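Local coordinates for amino acid adenylation domain-containing protein (Bacillus stratosphericus LAMA 585, PDB 6ULY) that probably activates an alpha-keto acid as its acyl adenylate, acting as the adenylation domain of a nonribosomal synthetase module that takes part in depsipeptide synthesis, at residues Ala100-Thr103 with Ala109-Lys112; Leu254-Trp259 with Ala276-Tyr281; Ala339-Phe344 with Ile390-Val395. All coordinates share one frame; numbering follows the deposited sequence.

Contact 1. Residues Ala100-Thr103 with Ala109-Lys112; sequences AAPT and AAVK
Ala-101 and Pro-102 set their small apolar surfaces against the first turn of helix 109-120, and Ala-110 is the residue that receives both. The closer of the two is the Pro-102 ring, whose CD comes to 3.6 Å from Ala-110 CB. Next to it, methyl meets methyl: Ala-101 CB lies 4.1 Å from Ala-110 CB and equally 4.1 Å from Val-111 CG2, so one methyl group bridges two successive residues of the helix. With nothing larger than a methyl at positions 101 and 110, the chains come close here, 5.5 Å from Ala-101 CA to Ala-110 CA.

In the fold, the 100-103 segment belongs to the loop that leaves strand 94-97 and turns into helix 109-120, which then leads to strand 125-128. As both strands run parallel in one sheet, this is the start of a beta-alpha-beta crossover.

The second kind of contact is carbon against carbonyl. Val-111 has CG1 opposite its own backbone N (chi1 166°), which leaves CG2 on the N side of the residue, 3.4 Å from Thr-103 O. That carbonyl accepts a hydrogen bond from Asn-108 ND2, while Asn-108 OD1 accepts one from Val-111 N, so one amide side chain ties the loop to the helix start. Behind the loop contact, Val-111 also packs on Leu-139 and Leu-142 of helix 139-142.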
loop_
_atom_site.group_PDB
_atom_site.type_symbol
_atom_site.label_atom_id
_atom_site.label_comp_id
_atom_site.label_asym_id
_atom_site.label_seq_id
_atom_site.Cartn_x
_atom_site.Cartn_y
_atom_site.Cartn_z
ATOM N N ALA A 100 -11.214 -16.797 8.839
ATOM C CA ALA A 100 -12.011 -17.241 7.712
ATOM C C ALA A 100 -12.705 -16.048 7.064
ATOM O O ALA A 100 -12.947 -15.017 7.696
ATOM C CB ALA A 100 -13.045 -18.273 8.161
ATOM N N ALA A 101 -13.024 -16.196 5.782
ATOM C CA ALA A 101 -13.700 -15.129 5.068
ATOM C C ALA A 101 -15.148 -15.005 5.543
ATOM O O ALA A 101 -15.756 -15.989 5.971
ATOM C CB ALA A 101 -13.671 -15.388 3.565
ATOM N N PRO A 102 -15.725 -13.801 5.484
ATOM C CA PRO A 102 -17.157 -13.672 5.800
ATOM C C PRO A 102 -18.041 -14.492 4.879
ATOM O O PRO A 102 -19.120 -14.933 5.296
ATOM C CB PRO A 102 -17.418 -12.167 5.651
ATOM C CG PRO A 102 -16.316 -11.670 4.761
ATOM C CD PRO A 102 -15.124 -12.515 5.085
ATOM N N THR A 103 -17.615 -14.708 3.635
ATOM C CA THR A 103 -18.321 -15.582 2.711
ATOM C C THR A 103 -17.334 -16.106 1.678
ATOM O O THR A 103 -16.331 -15.457 1.368
ATOM C CB THR A 103 -19.484 -14.866 2.008
ATOM O OG1 THR A 103 -20.099 -15.760 1.072
ATOM C CG2 THR A 103 -18.996 -13.620 1.271
ATOM N N ALA A 109 -13.058 -8.993 -1.053
ATOM C CA ALA A 109 -11.726 -8.583 -0.621
ATOM C C ALA A 109 -11.062 -9.659 0.229
ATOM O O ALA A 109 -9.913 -10.043 -0.021
ATOM C CB ALA A 109 -11.813 -7.270 0.157
ATOM N N ALA A 110 -11.764 -10.143 1.255
ATOM C CA ALA A 110 -11.201 -11.181 2.111
ATOM C C ALA A 110 -10.753 -12.382 1.291
ATOM O O ALA A 110 -9.675 -12.937 1.525
ATOM C CB ALA A 110 -12.224 -11.602 3.166
ATOM N N VAL A 111 -11.560 -12.787 0.312
ATOM C CA VAL A 111 -11.219 -13.951 -0.499
ATOM C C VAL A 111 -9.986 -13.672 -1.350
ATOM O O VAL A 111 -9.160 -14.564 -1.577
ATOM C CB VAL A 111 -12.426 -14.362 -1.361
ATOM C CG1 VAL A 111 -12.003 -15.340 -2.443
ATOM C CG2 VAL A 111 -13.510 -14.965 -0.485
ATOM N N LYS A 112 -9.844 -12.437 -1.842
ATOM C CA LYS A 112 -8.652 -12.078 -2.605
ATOM C C LYS A 112 -7.403 -12.174 -1.737
ATOM O O LYS A 112 -6.375 -12.713 -2.161
ATOM C CB LYS A 112 -8.793 -10.664 -3.178
ATOM C CG LYS A 112 -9.878 -10.508 -4.232
ATOM C CD LYS A 112 -9.878 -9.105 -4.831
ATOM C CE LYS A 112 -10.958 -8.951 -5.896
ATOM N NZ LYS A 112 -10.988 -7.581 -6.479
#

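Contact 2. Residues Leu254-Trp259 with Ala276-Tyr281; sequences LRWLDW and AMINDY. With SO4 (sulfate ion), chain N; SO4 (sulfate ion), chain O.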
loop_
_atom_site.group_PDB
_atom_site.type_symbol
_atom_site.label_atom_id
_atom_site.label_comp_id
_atom_site.label_asym_id
_atom_site.label_seq_id
_atom_site.Cartn_x
_atom_site.Cartn_y
_atom_site.Cartn_z
ATOM N N LEU A 254 -23.111 -8.285 26.163
ATOM C CA LEU A 254 -23.246 -8.558 27.591
ATOM C C LEU A 254 -22.861 -9.986 27.949
ATOM O O LEU A 254 -22.657 -10.276 29.133
ATOM C CB LEU A 254 -24.674 -8.276 28.053
ATOM C CG LEU A 254 -25.061 -6.798 28.150
ATOM C CD1 LEU A 254 -26.492 -6.665 28.646
ATOM C CD2 LEU A 254 -24.103 -6.022 29.050
ATOM N N ARG A 255 -22.751 -10.880 26.965
ATOM C CA ARG A 255 -22.228 -12.212 27.240
ATOM C C ARG A 255 -20.841 -12.155 27.860
ATOM O O ARG A 255 -20.481 -13.034 28.650
ATOM C CB ARG A 255 -22.194 -13.033 25.957
ATOM C CG ARG A 255 -23.543 -13.565 25.573
ATOM C CD ARG A 255 -23.546 -14.181 24.197
ATOM N NE ARG A 255 -24.877 -14.670 23.875
ATOM C CZ ARG A 255 -25.291 -14.994 22.657
ATOM N NH1 ARG A 255 -24.476 -14.875 21.617
ATOM N NH2 ARG A 255 -26.531 -15.432 22.483
ATOM N N TRP A 256 -20.040 -11.151 27.499
ATOM C CA TRP A 256 -18.756 -10.961 28.163
ATOM C C TRP A 256 -18.939 -10.960 29.674
ATOM O O TRP A 256 -18.227 -11.660 30.403
ATOM C CB TRP A 256 -18.117 -9.651 27.694
ATOM C CG TRP A 256 -16.624 -9.574 27.841
ATOM C CD1 TRP A 256 -15.769 -10.585 28.182
ATOM C CD2 TRP A 256 -15.807 -8.412 27.640
ATOM N NE1 TRP A 256 -14.476 -10.122 28.210
ATOM C CE2 TRP A 256 -14.472 -8.791 27.880
ATOM C CE3 TRP A 256 -16.078 -7.085 27.286
ATOM C CZ2 TRP A 256 -13.411 -7.894 27.773
ATOM C CZ3 TRP A 256 -15.023 -6.196 27.183
ATOM C CH2 TRP A 256 -13.705 -6.605 27.424
ATOM N N LEU A 257 -19.902 -10.178 30.163
ATOM C CA LEU A 257 -20.169 -10.154 31.596
ATOM C C LEU A 257 -20.569 -11.536 32.099
ATOM O O LEU A 257 -19.995 -12.044 33.070
ATOM C CB LEU A 257 -21.255 -9.123 31.909
ATOM C CG LEU A 257 -20.946 -7.686 31.483
ATOM C CD1 LEU A 257 -21.978 -6.728 32.064
ATOM C CD2 LEU A 257 -19.543 -7.270 31.895
ATOM N N ASP A 258 -21.547 -12.167 31.441
ATOM C CA ASP A 258 -21.980 -13.502 31.851
ATOM C C ASP A 258 -20.797 -14.449 31.959
ATOM O O ASP A 258 -20.701 -15.246 32.902
ATOM C CB ASP A 258 -22.980 -14.075 30.845
ATOM C CG ASP A 258 -24.203 -13.215 30.676
ATOM O OD1 ASP A 258 -24.382 -12.256 31.456
ATOM O OD2 ASP A 258 -24.984 -13.507 29.750
ATOM N N TRP A 259 -19.899 -14.391 30.974
ATOM C CA TRP A 259 -18.786 -15.328 30.914
ATOM C C TRP A 259 -17.798 -15.071 32.044
ATOM O O TRP A 259 -17.385 -16.002 32.745
ATOM C CB TRP A 259 -18.104 -15.222 29.551
ATOM C CG TRP A 259 -18.950 -15.704 28.396
ATOM C CD1 TRP A 259 -19.978 -16.602 28.449
ATOM C CD2 TRP A 259 -18.836 -15.308 27.019
ATOM N NE1 TRP A 259 -20.503 -16.798 27.193
ATOM C CE2 TRP A 259 -19.825 -16.011 26.299
ATOM C CE3 TRP A 259 -17.994 -14.430 26.325
ATOM C CZ2 TRP A 259 -19.993 -15.866 24.924
ATOM C CZ3 TRP A 259 -18.166 -14.285 24.954
ATOM C CH2 TRP A 259 -19.159 -15.000 24.271
ATOM N N ALA A 276 -16.396 -0.019 24.717
ATOM C CA ALA A 276 -17.424 0.943 24.339
ATOM C C ALA A 276 -18.748 0.248 24.048
ATOM O O ALA A 276 -19.816 0.785 24.360
ATOM C CB ALA A 276 -16.964 1.750 23.128
ATOM N N MET A 277 -18.700 -0.945 23.448
ATOM C CA MET A 277 -19.930 -1.684 23.189
ATOM C C MET A 277 -20.653 -2.006 24.491
ATOM O O MET A 277 -21.875 -1.849 24.585
ATOM C CB MET A 277 -19.625 -2.969 22.415
ATOM C CG MET A 277 -19.253 -2.754 20.960
ATOM S SD MET A 277 -18.915 -4.295 20.075
ATOM C CE MET A 277 -20.570 -4.916 19.812
ATOM N N ILE A 278 -19.913 -2.450 25.510
ATOM C CA ILE A 278 -20.525 -2.738 26.805
ATOM C C ILE A 278 -21.134 -1.474 27.399
ATOM O O ILE A 278 -22.235 -1.502 27.962
ATOM C CB ILE A 278 -19.490 -3.371 27.755
ATOM C CG1 ILE A 278 -19.035 -4.734 27.226
ATOM C CG2 ILE A 278 -20.063 -3.517 29.159
ATOM C CD1 ILE A 278 -20.052 -5.843 27.418
ATOM N N ASN A 279 -20.432 -0.343 27.278
ATOM C CA ASN A 279 -20.960 0.911 27.809
ATOM C C ASN A 279 -22.285 1.287 27.157
ATOM O O ASN A 279 -23.096 1.995 27.766
ATOM C CB ASN A 279 -19.944 2.036 27.618
ATOM C CG ASN A 279 -18.709 1.854 28.477
ATOM O OD1 ASN A 279 -18.719 1.088 29.440
ATOM N ND2 ASN A 279 -17.640 2.562 28.138
ATOM N N ASP A 280 -22.526 0.833 25.925
ATOM C CA ASP A 280 -23.791 1.127 25.262
ATOM C C ASP A 280 -24.971 0.420 25.913
ATOM O O ASP A 280 -26.116 0.710 25.553
ATOM C CB ASP A 280 -23.727 0.731 23.784
ATOM C CG ASP A 280 -22.767 1.594 22.982
ATOM O OD1 ASP A 280 -22.519 2.756 23.375
ATOM O OD2 ASP A 280 -22.266 1.105 21.946
ATOM N N TYR A 281 -24.722 -0.494 26.853
ATOM C CA TYR A 281 -25.760 -1.286 27.497
ATOM C C TYR A 281 -25.949 -0.902 28.962
ATOM O O TYR A 281 -26.256 -1.758 29.794
ATOM C CB TYR A 281 -25.433 -2.776 27.397
ATOM C CG TYR A 281 -25.581 -3.372 26.018
ATOM C CD1 TYR A 281 -26.727 -4.074 25.661
ATOM C CD2 TYR A 281 -24.568 -3.251 25.077
ATOM C CE1 TYR A 281 -26.865 -4.628 24.399
ATOM C CE2 TYR A 281 -24.695 -3.801 23.815
ATOM C CZ TYR A 281 -25.845 -4.487 23.480
ATOM O OH TYR A 281 -25.973 -5.034 22.224
HETATM S S SO4 N . -27.018 -15.422 18.890
HETATM O O1 SO4 N . -25.674 -15.008 19.180
HETATM O O2 SO4 N . -27.176 -15.569 17.469
HETATM O O3 SO4 N . -27.279 -16.681 19.532
HETATM O O4 SO4 N . -27.941 -14.434 19.376
HETATM S S SO4 O . -27.655 -18.280 24.831
HETATM O O1 SO4 O . -26.273 -17.982 25.079
HETATM O O2 SO4 O . -28.366 -17.062 24.568
HETATM O O3 SO4 O . -27.761 -19.152 23.695
HETATM O O4 SO4 O . -28.219 -18.923 25.982
#
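Leu-254 and Ile-278 are where the two backbones come nearest, 6.5 Å between their CA atoms. Ile-278 does most of the work from its side. Its CG1 lies opposite its own carbonyl carbon and beside the backbone N (chi1 -65°), and from there it meets the rim of the Trp-256 indole: Ile-278 CG1 is 3.8 Å from Trp-256 CE3 and close to the ring plane, the two side chains running at about a right angle to each other. The terminal methyl then reaches back to the neighbouring backbone, with Ile-278 CD1 4.1 Å from Leu-254 N.

Leu-254 touches both Ile-278 and Tyr-281, the approach to the isoleucine side chain being the looser. Leu-254 CD2 meets Tyr-281 CB at 3.9 Å, and Leu-254 CG and CD1 both come to 4.0 Å from Tyr-281 CD1, the leucine slanting across the start of the ring. Just past helix 272-279, Tyr-281 N hydrogen-bonds to Ile-278 O, and the residue takes the N-cap position of helix 282-285.

These helices, 255-262 and 272-279, are consecutive and joined through strand 267-270 of the mixed nine-strand sheet, so the contact closes a helix-strand-helix unit in the alpha/beta part of the adenylation fold. Trp-256 is pinned to that strand, its NE1 hydrogen-bonded to Thr-268 OG1, and stacks edge-to-face with Trp-218 and Phe-275.

Arg-255, one residue on from Leu-254, carries an extended chain to two sulfates that probably came from the crystallisation liquor. Arg-255 NH1 donates to O1 of the chain N sulfate at 2.7 Å (159°), while Arg-255 NH2 reaches O2 of the chain O sulfate at 3.2 Å on a more bent path (143°).

Contact 3. Residues Ala339-Phe344 with Ile390-Val395; sequences AVVFSF and ITIRIV
Val-341 and Ile-392 make the tight end of this contact: Val-341 CG1 and Ile-392 CD1 are modelled 3.2 Å apart, shorter than normal van der Waals contact and therefore doubtful in detail. Ile-392 gets there by stretching out, with chi2 at 180° carrying CD1 away from its own strand.

The neighbouring pair sits at ordinary distances. Val-340 CG1 is 3.9 Å from Ile-390 CD1, Val-340 CB is 4.1 Å from Ile-390 CG1, and the two side chains run roughly perpendicular. Val-340 and Val-341 both lie opposite Phe-331 of strand 327-333 in a classic beta bulge, which probably helps both side chains reach the isoleucines.

On the other face of strand 391-395, Thr-391 and Arg-393 are partly exposed; Arg-393 NE hydrogen-bonds to Gln-411 OE1 and its guanidinium makes a cation-pi contact with Trp-437. Ile-392 points inward instead, and also packs on Val-410 and Ile-412 of strand 408-413. The contact thus bridges the edge region of the nine-strand sheet and the separate five-strand antiparallel sheet. Ala-339, on the same strand as the valines, touches the bound keto acyl adenylate.

With aliphatic carbon alone meeting across the gap, the two sheets are held here by burial and side-chain shape rather than by directed polar bonds.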
loop_
_atom_site.group_PDB
_atom_site.type_symbol
_atom_site.label_atom_id
_atom_site.label_comp_id
_atom_site.label_asym_id
_atom_site.label_seq_id
_atom_site.Cartn_x
_atom_site.Cartn_y
_atom_site.Cartn_z
ATOM N N ALA A 339 1.689 -7.939 22.607
ATOM C CA ALA A 339 1.913 -6.758 23.431
ATOM C C ALA A 339 3.357 -6.676 23.906
ATOM O O ALA A 339 3.990 -7.689 24.207
ATOM C CB ALA A 339 0.972 -6.766 24.631
ATOM N N VAL A 340 3.877 -5.448 23.969
ATOM C CA VAL A 340 5.210 -5.185 24.497
ATOM C C VAL A 340 5.209 -4.096 25.557
ATOM O O VAL A 340 6.251 -3.836 26.161
ATOM C CB VAL A 340 6.197 -4.828 23.366
ATOM C CG1 VAL A 340 6.377 -6.018 22.430
ATOM C CG2 VAL A 340 5.721 -3.599 22.594
ATOM N N VAL A 341 4.069 -3.453 25.806
ATOM C CA VAL A 341 3.917 -2.482 26.885
ATOM C C VAL A 341 2.594 -2.750 27.589
ATOM O O VAL A 341 1.596 -3.092 26.947
ATOM C CB VAL A 341 3.964 -1.027 26.375
ATOM C CG1 VAL A 341 5.371 -0.655 25.933
ATOM C CG2 VAL A 341 2.970 -0.816 25.241
ATOM N N PHE A 342 2.590 -2.583 28.912
ATOM C CA PHE A 342 1.389 -2.717 29.729
ATOM C C PHE A 342 1.357 -1.586 30.747
ATOM O O PHE A 342 2.369 -1.313 31.401
ATOM C CB PHE A 342 1.349 -4.065 30.460
ATOM C CG PHE A 342 1.135 -5.247 29.560
ATOM C CD1 PHE A 342 -0.144 -5.659 29.229
ATOM C CD2 PHE A 342 2.212 -5.963 29.064
ATOM C CE1 PHE A 342 -0.344 -6.753 28.411
ATOM C CE2 PHE A 342 2.020 -7.058 28.246
ATOM C CZ PHE A 342 0.740 -7.454 27.919
ATOM N N SER A 343 0.202 -0.940 30.882
ATOM C CA SER A 343 0.003 0.135 31.847
ATOM C C SER A 343 -0.800 -0.385 33.032
ATOM O O SER A 343 -1.877 -0.962 32.852
ATOM C CB SER A 343 -0.720 1.319 31.202
ATOM O OG SER A 343 -1.094 2.281 32.175
ATOM N N PHE A 344 -0.273 -0.179 34.242
ATOM C CA PHE A 344 -0.913 -0.634 35.472
ATOM C C PHE A 344 -1.405 0.535 36.319
ATOM O O PHE A 344 -1.467 0.433 37.547
ATOM C CB PHE A 344 0.044 -1.492 36.298
ATOM C CG PHE A 344 0.785 -2.518 35.500
ATOM C CD1 PHE A 344 0.243 -3.770 35.284
ATOM C CD2 PHE A 344 2.030 -2.229 34.967
ATOM C CE1 PHE A 344 0.930 -4.720 34.550
ATOM C CE2 PHE A 344 2.719 -3.170 34.234
ATOM C CZ PHE A 344 2.168 -4.418 34.026
ATOM N N ILE A 390 12.463 -5.769 26.101
ATOM C CA ILE A 390 12.099 -4.850 25.030
ATOM C C ILE A 390 12.711 -3.487 25.311
ATOM O O ILE A 390 12.706 -3.009 26.453
ATOM C CB ILE A 390 10.567 -4.741 24.891
ATOM C CG1 ILE A 390 9.954 -6.086 24.477
ATOM C CG2 ILE A 390 10.205 -3.645 23.904
ATOM C CD1 ILE A 390 10.160 -6.447 23.032
ATOM N N THR A 391 13.245 -2.860 24.268
ATOM C CA THR A 391 13.635 -1.459 24.309
ATOM C C THR A 391 12.773 -0.700 23.311
ATOM O O THR A 391 12.597 -1.145 22.173
ATOM C CB THR A 391 15.120 -1.265 23.981
ATOM O OG1 THR A 391 15.915 -2.173 24.758
ATOM C CG2 THR A 391 15.540 0.149 24.311
ATOM N N ILE A 392 12.225 0.426 23.745
ATOM C CA ILE A 392 11.457 1.309 22.880
ATOM C C ILE A 392 12.213 2.620 22.760
ATOM O O ILE A 392 12.861 3.068 23.712
ATOM C CB ILE A 392 10.035 1.555 23.425
ATOM C CG1 ILE A 392 9.369 0.221 23.762
ATOM C CG2 ILE A 392 9.220 2.348 22.414
ATOM C CD1 ILE A 392 7.978 0.358 24.289
ATOM N N ARG A 393 12.134 3.238 21.584
ATOM C CA ARG A 393 12.663 4.579 21.405
ATOM C C ARG A 393 11.744 5.348 20.469
ATOM O O ARG A 393 10.974 4.770 19.699
ATOM C CB ARG A 393 14.106 4.567 20.871
ATOM C CG ARG A 393 14.249 4.204 19.399
ATOM C CD ARG A 393 15.681 4.433 18.917
ATOM N NE ARG A 393 15.837 4.169 17.489
ATOM C CZ ARG A 393 16.984 4.284 16.826
ATOM N NH1 ARG A 393 18.092 4.652 17.457
ATOM N NH2 ARG A 393 17.025 4.024 15.527
ATOM N N ILE A 394 11.828 6.671 20.569
ATOM C CA ILE A 394 11.067 7.595 19.741
ATOM C C ILE A 394 12.066 8.427 18.947
ATOM O O ILE A 394 12.974 9.029 19.531
ATOM C CB ILE A 394 10.159 8.499 20.597
ATOM C CG1 ILE A 394 9.373 7.674 21.625
ATOM C CG2 ILE A 394 9.233 9.308 19.709
ATOM C CD1 ILE A 394 8.337 6.731 21.033
ATOM N N VAL A 395 11.903 8.459 17.621
ATOM C CA VAL A 395 12.830 9.150 16.734
ATOM C C VAL A 395 12.058 10.097 15.824
ATOM O O VAL A 395 10.845 9.974 15.641
ATOM C CB VAL A 395 13.666 8.167 15.886
ATOM C CG1 VAL A 395 14.519 7.288 16.780
ATOM C CG2 VAL A 395 12.762 7.318 15.001
#

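How the contacts relate
The three contacts follow one another along the chain, each closing before the next opens, and none touches another. Centres are 27 Å apart for contacts 1 and 2, 29 Å for contacts 2 and 3, and 33 Å for contacts 1 and 3, which fall on opposite sides of the chain's centre. Contact 1 lies in the loop and helix that follow strand 94-97 of the seven-strand mixed sheet. Contact 2 joins the helices that precede and follow strand 267-270 of the nine-strand sheet, and contact 3 uses strand 338-342 of that same sheet; contact 3 alone extends to the five-strand sheet. All three lie within the AMP-binding part of the chain, with contact 3 beside the adenylate.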